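Local coordinates for phosphatidylinositide phosphatase SAC2 (Homo sapiens, PDB 4XUU) that removes the 4-phosphate from phosphatidylinositol 4-phosphate, probably in endocytic recycling, and forms homodimers, this chain being its pleckstrin-homology-like hSac2 domain, at the interface of chains A and B and the interface of chains A and C. Sequence-based numbering; all coordinates share one arbitrary frame. Chains: chain A/B/C, Phosphatidylinositide phosphatase SAC2.

Contact 1 and contact 2 both use chain A but share none of its residues, and the centres of their C-alpha atoms lie about 35 Å apart. In contact 1 the N-terminal helix 4-19 of chain A lies on the beta-sheet of chain B, a largely apolar packing that fits the homodimer this protein is known to form. Contact 2 uses the other end of the chain, where strand 152-154 pairs with its counterpart in chain C and helix 129-145 sends side chains toward that strand. Chain A can therefore hold both partners at once. Contact 2 joins further copies in the four-chain assembly, though it may reflect crystal packing.

Contact 1: the interface of chains A and B. Residues chain A 9, 12-13, 16-17; chain B 19, 50, 61, 63, 68-70.
Helix 4-19 of one hSac2 domain, a pleckstrin-homology-like fold, lies across the sheet of a partner chain, probably its dimer mate, meeting strands 48-54 and 57-63 and the segment 68-70. At the apolar core, A:Leu12 splits its two methyls: CD1 drops onto B:Ala61 CB (3.7 Å), while CD2 crosses B:Leu50 obliquely and also approaches B:Leu19. B:Leu50, its CG anti to the backbone N (chi1 -173°), offers CD2 to two partners. One is A:Leu12 CD2 at 3.7 Å; the other is the terminal methyl CE of A:Met16, a selenomethionine here, which comes tip to tip at 3.5 Å. The A:Met16 chain bends at chi2 and chi3 to get there, and its CB passes the phenol OH of B:Tyr63 at 3.8 Å, the two side chains crossing nearly at right angles. Further along, B:Val70 wedges between two helix positions: its CB faces A:Ser9 CB (3.8 Å), and CG2 lies against A:Ser9 O and A:Gln13 CB. The same CG2 sits over the rim of one face of the B:Tyr63 ring. An alanine in place of B:Val70 would lose both gamma-methyls and would probably loosen the packing against A:Ser9 and A:Gln13 and the support of that ring. At the polar end A:Gln13, bent at chi2, turns its amide 89° from the B:Asp68 carboxylate without a hydrogen bond between them; OE1 faces two B:Asp68 oxygens, the backbone O at 3.4 Å and OD2 at 3.5 Å, all normally acceptors.

Contact 2: the interface of chains A and C. Residues chain A 133, 140, 150-154; chain C 133, 150-155.
A:Ile153 and C:Ile153 lie side by side at the two-fold, pointing the same way, their CG1 atoms 3.9 Å apart, at the middle of an antiparallel strand pairing between two hSac2 domains. In both isoleucines CG1 is anti to the carbonyl carbon and CG2 anti to the backbone N (chi1 -50° in each). C:Ile153 CG2 rests on the ring atom CB of A:Pro151 at 3.7 Å, and A:Ile153 CG2 meets C:Pro151 CB in the same manner, so a proline flanks each side of the isoleucine pair. Around this centre the two 152-154 strands bond through their backbones. A:Ile152 and C:Glu154 form a reciprocal pair of hydrogen bonds: C:Glu154 N gives to A:Ile152 O at 2.8 Å, and A:Ile152 N gives to C:Glu154 O. The twin pair has A:Glu154 N giving to C:Ile152 O at 2.9 Å, nearly straight (175° at H), while C:Ile152 N reaches a lone pair of A:Glu154 O at 3.3 Å. Farther out, the extended A:Glu154 side chain meets C:Gln133 tip to tip, C:Gln133 NE2 to A:Glu154 OE2 at 3.1 Å, a weak bond with the amide and carboxylate planes 27° apart. In the two-fold-related pairing the A:Gln133 N-H points away from the C:Glu154 carboxylate. A:Gln140 OE1 faces C:Glu154 O at 3.1 Å, two acceptors with no hydrogen bond. The OE2 atoms of A:Glu154 and C:Glu154 lie 4.2 Å apart, a like-charge proximity that might raise their pKa.

Contact 1: the interface of chains A and B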
ATOM      1  N   SER A   9     -28.476  21.792 -10.592  1.00 83.08           N
ATOM      2  CA  SER A   9     -27.335  22.497 -10.010  1.00 83.55           C
ATOM      3  C   SER A   9     -27.697  23.161  -8.683  1.00 79.32           C
ATOM      4  O   SER A   9     -26.919  23.119  -7.728  1.00 76.57           O
ATOM      5  CB  SER A   9     -26.796  23.543 -10.987  1.00 91.28           C
ATOM      6  OG  SER A   9     -26.361  22.937 -12.190  1.00 97.15           O
ATOM      7  N   LEU A  12     -28.120  20.682  -5.872  1.00 70.35           N
ATOM      8  CA  LEU A  12     -26.814  20.174  -5.486  1.00 70.16           C
ATOM      9  C   LEU A  12     -26.110  21.084  -4.482  1.00 68.97           C
ATOM     10  O   LEU A  12     -25.640  20.610  -3.447  1.00 66.25           O
ATOM     11  CB  LEU A  12     -25.936  19.981  -6.726  1.00 74.72           C
ATOM     12  CG  LEU A  12     -25.197  18.653  -6.901  1.00 76.38           C
ATOM     13  CD1 LEU A  12     -24.248  18.763  -8.066  1.00 82.98           C
ATOM     14  CD2 LEU A  12     -24.448  18.228  -5.658  1.00 72.87           C
ATOM     15  N   GLN A  13     -26.041  22.380  -4.788  1.00 72.62           N
ATOM     16  CA  GLN A  13     -25.378  23.343  -3.904  1.00 73.96           C
ATOM     17  C   GLN A  13     -26.119  23.482  -2.577  1.00 71.53           C
ATOM     18  O   GLN A  13     -25.491  23.575  -1.521  1.00 70.13           O
ATOM     19  CB  GLN A  13     -25.162  24.704  -4.596  1.00 80.26           C
ATOM     20  CG  GLN A  13     -26.412  25.556  -4.842  1.00 83.45           C
ATOM     21  CD  GLN A  13     -26.737  26.508  -3.693  1.00 85.27           C
ATOM     22  OE1 GLN A  13     -25.941  26.688  -2.768  1.00 84.68           O
ATOM     23  NE2 GLN A  13     -27.911  27.129  -3.757  1.00 88.11           N
HETATM   24  N   MSE A  16     -25.323  20.302  -0.338  1.00 67.69           N
HETATM   25  CA  MSE A  16     -23.990  20.338   0.260  1.00 67.39           C
HETATM   26  C   MSE A  16     -23.908  21.374   1.384  1.00 66.58           C
HETATM   27  O   MSE A  16     -23.083  21.256   2.291  1.00 65.77           O
HETATM   28  CB  MSE A  16     -22.945  20.634  -0.819  1.00 70.75           C
HETATM   29  CG  MSE A  16     -21.685  19.775  -0.745  1.00 74.14           C
HETATM   30 SE   MSE A  16     -21.971  17.840  -0.976  1.00 80.81          SE
HETATM   31  CE  MSE A  16     -23.233  17.853  -2.449  1.00 81.45           C
ATOM     32  N   LYS A  17     -24.784  22.374   1.317  1.00 67.80           N
ATOM     33  CA  LYS A  17     -24.858  23.430   2.318  1.00 69.18           C
ATOM     34  C   LYS A  17     -25.643  22.977   3.552  1.00 68.00           C
ATOM     35  O   LYS A  17     -25.312  23.352   4.681  1.00 69.05           O
ATOM     36  CB  LYS A  17     -25.482  24.684   1.696  1.00 73.90           C
ATOM     37  CG  LYS A  17     -25.417  25.940   2.548  1.00 79.26           C
ATOM     38  CD  LYS A  17     -26.766  26.247   3.180  1.00 83.22           C
ATOM     39  CE  LYS A  17     -26.810  27.670   3.710  1.00 91.28           C
ATOM     40  NZ  LYS A  17     -28.192  28.060   4.091  1.00 96.88           N
TER
ATOM     41  N   LEU B  19     -30.890  13.564  -5.549  1.00 74.94           N
ATOM     42  CA  LEU B  19     -29.647  13.727  -6.304  1.00 72.60           C
ATOM     43  C   LEU B  19     -29.456  12.695  -7.410  1.00 71.83           C
ATOM     44  O   LEU B  19     -29.079  13.040  -8.533  1.00 72.99           O
ATOM     45  CB  LEU B  19     -28.438  13.694  -5.364  1.00 69.69           C
ATOM     46  CG  LEU B  19     -27.744  15.021  -5.046  1.00 70.63           C
ATOM     47  CD1 LEU B  19     -28.570  15.891  -4.105  1.00 71.39           C
ATOM     48  CD2 LEU B  19     -26.361  14.750  -4.468  1.00 69.08           C
ATOM     49  N   LEU B  50     -16.750  18.954  -7.352  1.00 45.12           N
ATOM     50  CA  LEU B  50     -17.327  17.826  -6.656  1.00 42.57           C
ATOM     51  C   LEU B  50     -17.411  16.616  -7.580  1.00 41.01           C
ATOM     52  O   LEU B  50     -17.988  16.692  -8.662  1.00 42.04           O
ATOM     53  CB  LEU B  50     -18.705  18.198  -6.125  1.00 43.86           C
ATOM     54  CG  LEU B  50     -19.412  17.204  -5.215  1.00 42.81           C
ATOM     55  CD1 LEU B  50     -18.689  17.062  -3.880  1.00 42.42           C
ATOM     56  CD2 LEU B  50     -20.835  17.672  -5.011  1.00 45.30           C
ATOM     57  N   ALA B  61     -19.154  18.261 -10.823  1.00 51.95           N
ATOM     58  CA  ALA B  61     -19.812  19.558 -10.675  1.00 55.61           C
ATOM     59  C   ALA B  61     -18.827  20.647 -10.266  1.00 57.09           C
ATOM     60  O   ALA B  61     -18.137  20.522  -9.250  1.00 55.15           O
ATOM     61  CB  ALA B  61     -20.948  19.464  -9.676  1.00 55.42           C
ATOM     62  N   TYR B  63     -17.834  24.531  -9.100  1.00 69.45           N
ATOM     63  CA  TYR B  63     -18.370  25.611  -8.268  1.00 73.77           C
ATOM     64  C   TYR B  63     -17.834  26.974  -8.683  1.00 79.45           C
ATOM     65  O   TYR B  63     -16.674  27.098  -9.079  1.00 79.92           O
ATOM     66  CB  TYR B  63     -18.052  25.368  -6.790  1.00 71.90           C
ATOM     67  CG  TYR B  63     -18.973  24.389  -6.103  1.00 69.49           C
ATOM     68  CD1 TYR B  63     -18.707  23.016  -6.118  1.00 65.44           C
ATOM     69  CD2 TYR B  63     -20.109  24.832  -5.430  1.00 71.99           C
ATOM     70  CE1 TYR B  63     -19.556  22.112  -5.483  1.00 63.89           C
ATOM     71  CE2 TYR B  63     -20.963  23.937  -4.790  1.00 70.73           C
ATOM     72  CZ  TYR B  63     -20.682  22.581  -4.821  1.00 66.80           C
ATOM     73  OH  TYR B  63     -21.530  21.704  -4.187  1.00 66.46           O
ATOM     74  N   ASP B  68     -21.337  30.811  -3.562  1.00102.55           N
ATOM     75  CA  ASP B  68     -21.667  29.403  -3.397  1.00 96.78           C
ATOM     76  C   ASP B  68     -22.756  28.980  -4.387  1.00 95.13           C
ATOM     77  O   ASP B  68     -23.951  29.056  -4.084  1.00 97.03           O
ATOM     78  CB  ASP B  68     -22.099  29.126  -1.947  1.00 97.52           C
ATOM     79  CG  ASP B  68     -22.375  27.651  -1.681  1.00 92.87           C
ATOM     80  OD1 ASP B  68     -21.804  26.782  -2.379  1.00 88.78           O
ATOM     81  OD2 ASP B  68     -23.167  27.364  -0.758  1.00 94.16           O
ATOM     82  N   LYS B  69     -22.329  28.556  -5.577  1.00 91.96           N
ATOM     83  CA  LYS B  69     -23.229  27.970  -6.576  1.00 90.08           C
ATOM     84  C   LYS B  69     -22.475  27.131  -7.607  1.00 85.60           C
ATOM     85  O   LYS B  69     -21.265  27.285  -7.786  1.00 84.70           O
ATOM     86  CB  LYS B  69     -24.088  29.040  -7.266  1.00 95.61           C
ATOM     87  CG  LYS B  69     -23.387  29.872  -8.328  1.00 98.58           C
ATOM     88  CD  LYS B  69     -24.401  30.742  -9.052  1.00104.99           C
ATOM     89  CE  LYS B  69     -23.741  31.678 -10.048  1.00108.96           C
ATOM     90  NZ  LYS B  69     -24.731  32.645 -10.596  1.00115.70           N
ATOM     91  N   VAL B  70     -23.212  26.246  -8.273  1.00 82.97           N
ATOM     92  CA  VAL B  70     -22.660  25.351  -9.286  1.00 78.92           C
ATOM     93  C   VAL B  70     -22.742  26.004 -10.667  1.00 81.41           C
ATOM     94  O   VAL B  70     -23.826  26.356 -11.137  1.00 84.72           O
ATOM     95  CB  VAL B  70     -23.385  23.976  -9.272  1.00 76.16           C
ATOM     96  CG1 VAL B  70     -22.923  23.090 -10.419  1.00 74.39           C
ATOM     97  CG2 VAL B  70     -23.164  23.273  -7.939  1.00 73.02           C
TER

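Contact 2: the interface of chains A and C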
ATOM      1  N   GLN A 133      -7.930   0.898   3.252  1.00 40.22           N
ATOM      2  CA  GLN A 133      -6.659   1.586   3.493  1.00 40.34           C
ATOM      3  C   GLN A 133      -6.735   3.026   2.981  1.00 39.45           C
ATOM      4  O   GLN A 133      -6.215   3.946   3.612  1.00 39.22           O
ATOM      5  CB  GLN A 133      -5.488   0.825   2.853  1.00 42.56           C
ATOM      6  CG  GLN A 133      -4.091   1.397   3.151  1.00 44.23           C
ATOM      7  CD  GLN A 133      -3.699   1.346   4.633  1.00 45.47           C
ATOM      8  OE1 GLN A 133      -3.949   0.358   5.330  1.00 46.19           O
ATOM      9  NE2 GLN A 133      -3.067   2.416   5.111  1.00 45.53           N
ATOM     10  N   GLN A 140      -6.756  10.095   8.170  1.00 40.08           N
ATOM     11  CA  GLN A 140      -5.489  10.346   8.840  1.00 41.98           C
ATOM     12  C   GLN A 140      -4.929  11.731   8.531  1.00 44.35           C
ATOM     13  O   GLN A 140      -4.637  12.489   9.457  1.00 46.32           O
ATOM     14  CB  GLN A 140      -4.464   9.258   8.523  1.00 42.27           C
ATOM     15  CG  GLN A 140      -3.183   9.381   9.334  1.00 44.65           C
ATOM     16  CD  GLN A 140      -2.146   8.341   8.973  1.00 45.88           C
ATOM     17  OE1 GLN A 140      -1.735   7.546   9.815  1.00 46.88           O
ATOM     18  NE2 GLN A 140      -1.716   8.339   7.716  1.00 46.24           N
ATOM     19  N   LEU A 150      -3.152  10.252  13.829  1.00 52.56           N
ATOM     20  CA  LEU A 150      -4.072   9.128  13.817  1.00 49.33           C
ATOM     21  C   LEU A 150      -3.346   7.870  13.372  1.00 48.79           C
ATOM     22  O   LEU A 150      -3.028   7.730  12.191  1.00 47.84           O
ATOM     23  CB  LEU A 150      -5.258   9.410  12.887  1.00 46.48           C
ATOM     24  CG  LEU A 150      -6.361   8.349  12.842  1.00 43.93           C
ATOM     25  CD1 LEU A 150      -7.063   8.245  14.191  1.00 44.68           C
ATOM     26  CD2 LEU A 150      -7.353   8.667  11.749  1.00 41.56           C
ATOM     27  N   PRO A 151      -3.071   6.953  14.315  1.00 49.85           N
ATOM     28  CA  PRO A 151      -2.404   5.708  13.933  1.00 49.95           C
ATOM     29  C   PRO A 151      -3.314   4.766  13.135  1.00 47.10           C
ATOM     30  O   PRO A 151      -4.453   4.513  13.534  1.00 45.77           O
ATOM     31  CB  PRO A 151      -2.010   5.087  15.279  1.00 52.71           C
ATOM     32  CG  PRO A 151      -2.908   5.703  16.277  1.00 52.93           C
ATOM     33  CD  PRO A 151      -3.239   7.073  15.775  1.00 51.97           C
ATOM     34  N   ILE A 152      -2.810   4.282  12.001  1.00 46.57           N
ATOM     35  CA  ILE A 152      -3.460   3.212  11.251  1.00 45.19           C
ATOM     36  C   ILE A 152      -2.692   1.913  11.501  1.00 47.70           C
ATOM     37  O   ILE A 152      -1.503   1.812  11.181  1.00 49.27           O
ATOM     38  CB  ILE A 152      -3.522   3.500   9.733  1.00 43.72           C
ATOM     39  CG1 ILE A 152      -4.119   4.886   9.464  1.00 42.23           C
ATOM     40  CG2 ILE A 152      -4.331   2.418   9.019  1.00 42.47           C
ATOM     41  CD1 ILE A 152      -3.899   5.395   8.047  1.00 41.00           C
ATOM     42  N   ILE A 153      -3.384   0.929  12.074  1.00 48.39           N
ATOM     43  CA  ILE A 153      -2.764  -0.312  12.526  1.00 51.64           C
ATOM     44  C   ILE A 153      -3.222  -1.525  11.712  1.00 52.23           C
ATOM     45  O   ILE A 153      -4.418  -1.773  11.576  1.00 50.84           O
ATOM     46  CB  ILE A 153      -3.043  -0.557  14.037  1.00 53.37           C
ATOM     47  CG1 ILE A 153      -2.699   0.692  14.856  1.00 53.49           C
ATOM     48  CG2 ILE A 153      -2.271  -1.773  14.540  1.00 56.93           C
ATOM     49  CD1 ILE A 153      -3.236   0.689  16.264  1.00 54.97           C
ATOM     50  N   GLU A 154      -2.259  -2.269  11.170  1.00 55.08           N
ATOM     51  CA  GLU A 154      -2.533  -3.554  10.537  1.00 57.20           C
ATOM     52  C   GLU A 154      -2.327  -4.653  11.573  1.00 61.00           C
ATOM     53  O   GLU A 154      -1.201  -4.892  12.019  1.00 63.79           O
ATOM     54  CB  GLU A 154      -1.602  -3.802   9.347  1.00 58.40           C
ATOM     55  CG  GLU A 154      -1.617  -2.749   8.243  1.00 57.38           C
ATOM     56  CD  GLU A 154      -0.538  -3.003   7.186  1.00 61.32           C
ATOM     57  OE1 GLU A 154      -0.350  -4.179   6.793  1.00 64.39           O
ATOM     58  OE2 GLU A 154       0.123  -2.032   6.749  1.00 61.25           O
TER
ATOM     59  N   GLN C 133       7.349  -0.994   3.829  1.00 47.15           N
ATOM     60  CA  GLN C 133       6.103  -1.723   4.054  1.00 46.94           C
ATOM     61  C   GLN C 133       6.337  -3.211   3.780  1.00 45.89           C
ATOM     62  O   GLN C 133       5.896  -4.064   4.546  1.00 45.46           O
ATOM     63  CB  GLN C 133       4.979  -1.151   3.177  1.00 49.30           C
ATOM     64  CG  GLN C 133       3.612  -1.829   3.320  1.00 51.38           C
ATOM     65  CD  GLN C 133       3.084  -1.851   4.756  1.00 52.44           C
ATOM     66  OE1 GLN C 133       3.029  -0.818   5.435  1.00 53.01           O
ATOM     67  NE2 GLN C 133       2.684  -3.038   5.218  1.00 51.78           N
ATOM     68  N   LEU C 150       2.068  -9.425  14.959  1.00 61.55           N
ATOM     69  CA  LEU C 150       2.881  -8.209  14.948  1.00 58.10           C
ATOM     70  C   LEU C 150       2.144  -7.036  14.297  1.00 56.61           C
ATOM     71  O   LEU C 150       1.851  -7.072  13.100  1.00 55.43           O
ATOM     72  CB  LEU C 150       4.218  -8.462  14.240  1.00 55.46           C
ATOM     73  CG  LEU C 150       5.232  -7.316  14.139  1.00 52.89           C
ATOM     74  CD1 LEU C 150       5.779  -6.943  15.504  1.00 53.98           C
ATOM     75  CD2 LEU C 150       6.370  -7.686  13.200  1.00 50.53           C
ATOM     76  N   PRO C 151       1.833  -5.996  15.090  1.00 57.09           N
ATOM     77  CA  PRO C 151       1.197  -4.788  14.565  1.00 56.27           C
ATOM     78  C   PRO C 151       2.146  -3.907  13.745  1.00 53.38           C
ATOM     79  O   PRO C 151       3.258  -3.609  14.183  1.00 52.36           O
ATOM     80  CB  PRO C 151       0.747  -4.050  15.830  1.00 58.58           C
ATOM     81  CG  PRO C 151       1.623  -4.557  16.909  1.00 59.49           C
ATOM     82  CD  PRO C 151       1.929  -5.975  16.562  1.00 59.46           C
ATOM     83  N   ILE C 152       1.695  -3.512  12.556  1.00 52.53           N
ATOM     84  CA  ILE C 152       2.389  -2.521  11.746  1.00 50.89           C
ATOM     85  C   ILE C 152       1.572  -1.235  11.782  1.00 52.65           C
ATOM     86  O   ILE C 152       0.418  -1.206  11.361  1.00 54.12           O
ATOM     87  CB  ILE C 152       2.610  -2.998  10.285  1.00 49.55           C
ATOM     88  CG1 ILE C 152       3.383  -4.327  10.263  1.00 48.20           C
ATOM     89  CG2 ILE C 152       3.344  -1.926   9.477  1.00 48.07           C
ATOM     90  CD1 ILE C 152       3.372  -5.054   8.922  1.00 46.66           C
ATOM     91  N   ILE C 153       2.180  -0.175  12.300  1.00 53.24           N
ATOM     92  CA  ILE C 153       1.482   1.082  12.525  1.00 55.77           C
ATOM     93  C   ILE C 153       1.998   2.186  11.599  1.00 56.28           C
ATOM     94  O   ILE C 153       3.185   2.508  11.604  1.00 55.32           O
ATOM     95  CB  ILE C 153       1.603   1.533  14.004  1.00 57.27           C
ATOM     96  CG1 ILE C 153       1.217   0.388  14.945  1.00 58.00           C
ATOM     97  CG2 ILE C 153       0.735   2.757  14.271  1.00 59.87           C
ATOM     98  CD1 ILE C 153       1.875   0.452  16.307  1.00 59.02           C
ATOM     99  N   GLU C 154       1.091   2.741  10.798  1.00 58.65           N
ATOM    100  CA  GLU C 154       1.362   3.942  10.016  1.00 60.78           C
ATOM    101  C   GLU C 154       0.997   5.158  10.857  1.00 63.91           C
ATOM    102  O   GLU C 154      -0.166   5.341  11.232  1.00 65.96           O
ATOM    103  CB  GLU C 154       0.542   3.960   8.721  1.00 62.03           C
ATOM    104  CG  GLU C 154       1.030   3.039   7.609  1.00 61.34           C
ATOM    105  CD  GLU C 154       0.153   3.128   6.361  1.00 65.32           C
ATOM    106  OE1 GLU C 154       0.070   4.226   5.756  1.00 68.57           O
ATOM    107  OE2 GLU C 154      -0.455   2.102   5.983  1.00 65.39           O
ATOM    108  N   LYS C 155       1.999   5.977  11.160  1.00 65.13           N
ATOM    109  CA  LYS C 155       1.805   7.232  11.885  1.00 68.86           C
ATOM    110  C   LYS C 155       3.074   8.077  11.809  1.00 70.04           C
ATOM    111  O   LYS C 155       4.092   7.622  11.292  1.00 68.06           O
ATOM    112  CB  LYS C 155       1.413   6.973  13.349  1.00 69.65           C
ATOM    113  CG  LYS C 155       2.528   6.433  14.238  1.00 68.52           C
ATOM    114  CD  LYS C 155       2.141   6.557  15.700  1.00 71.44           C
ATOM    115  CE  LYS C 155       3.353   6.837  16.567  1.00 72.71           C
ATOM    116  NZ  LYS C 155       2.978   6.981  17.998  1.00 76.03           N
TER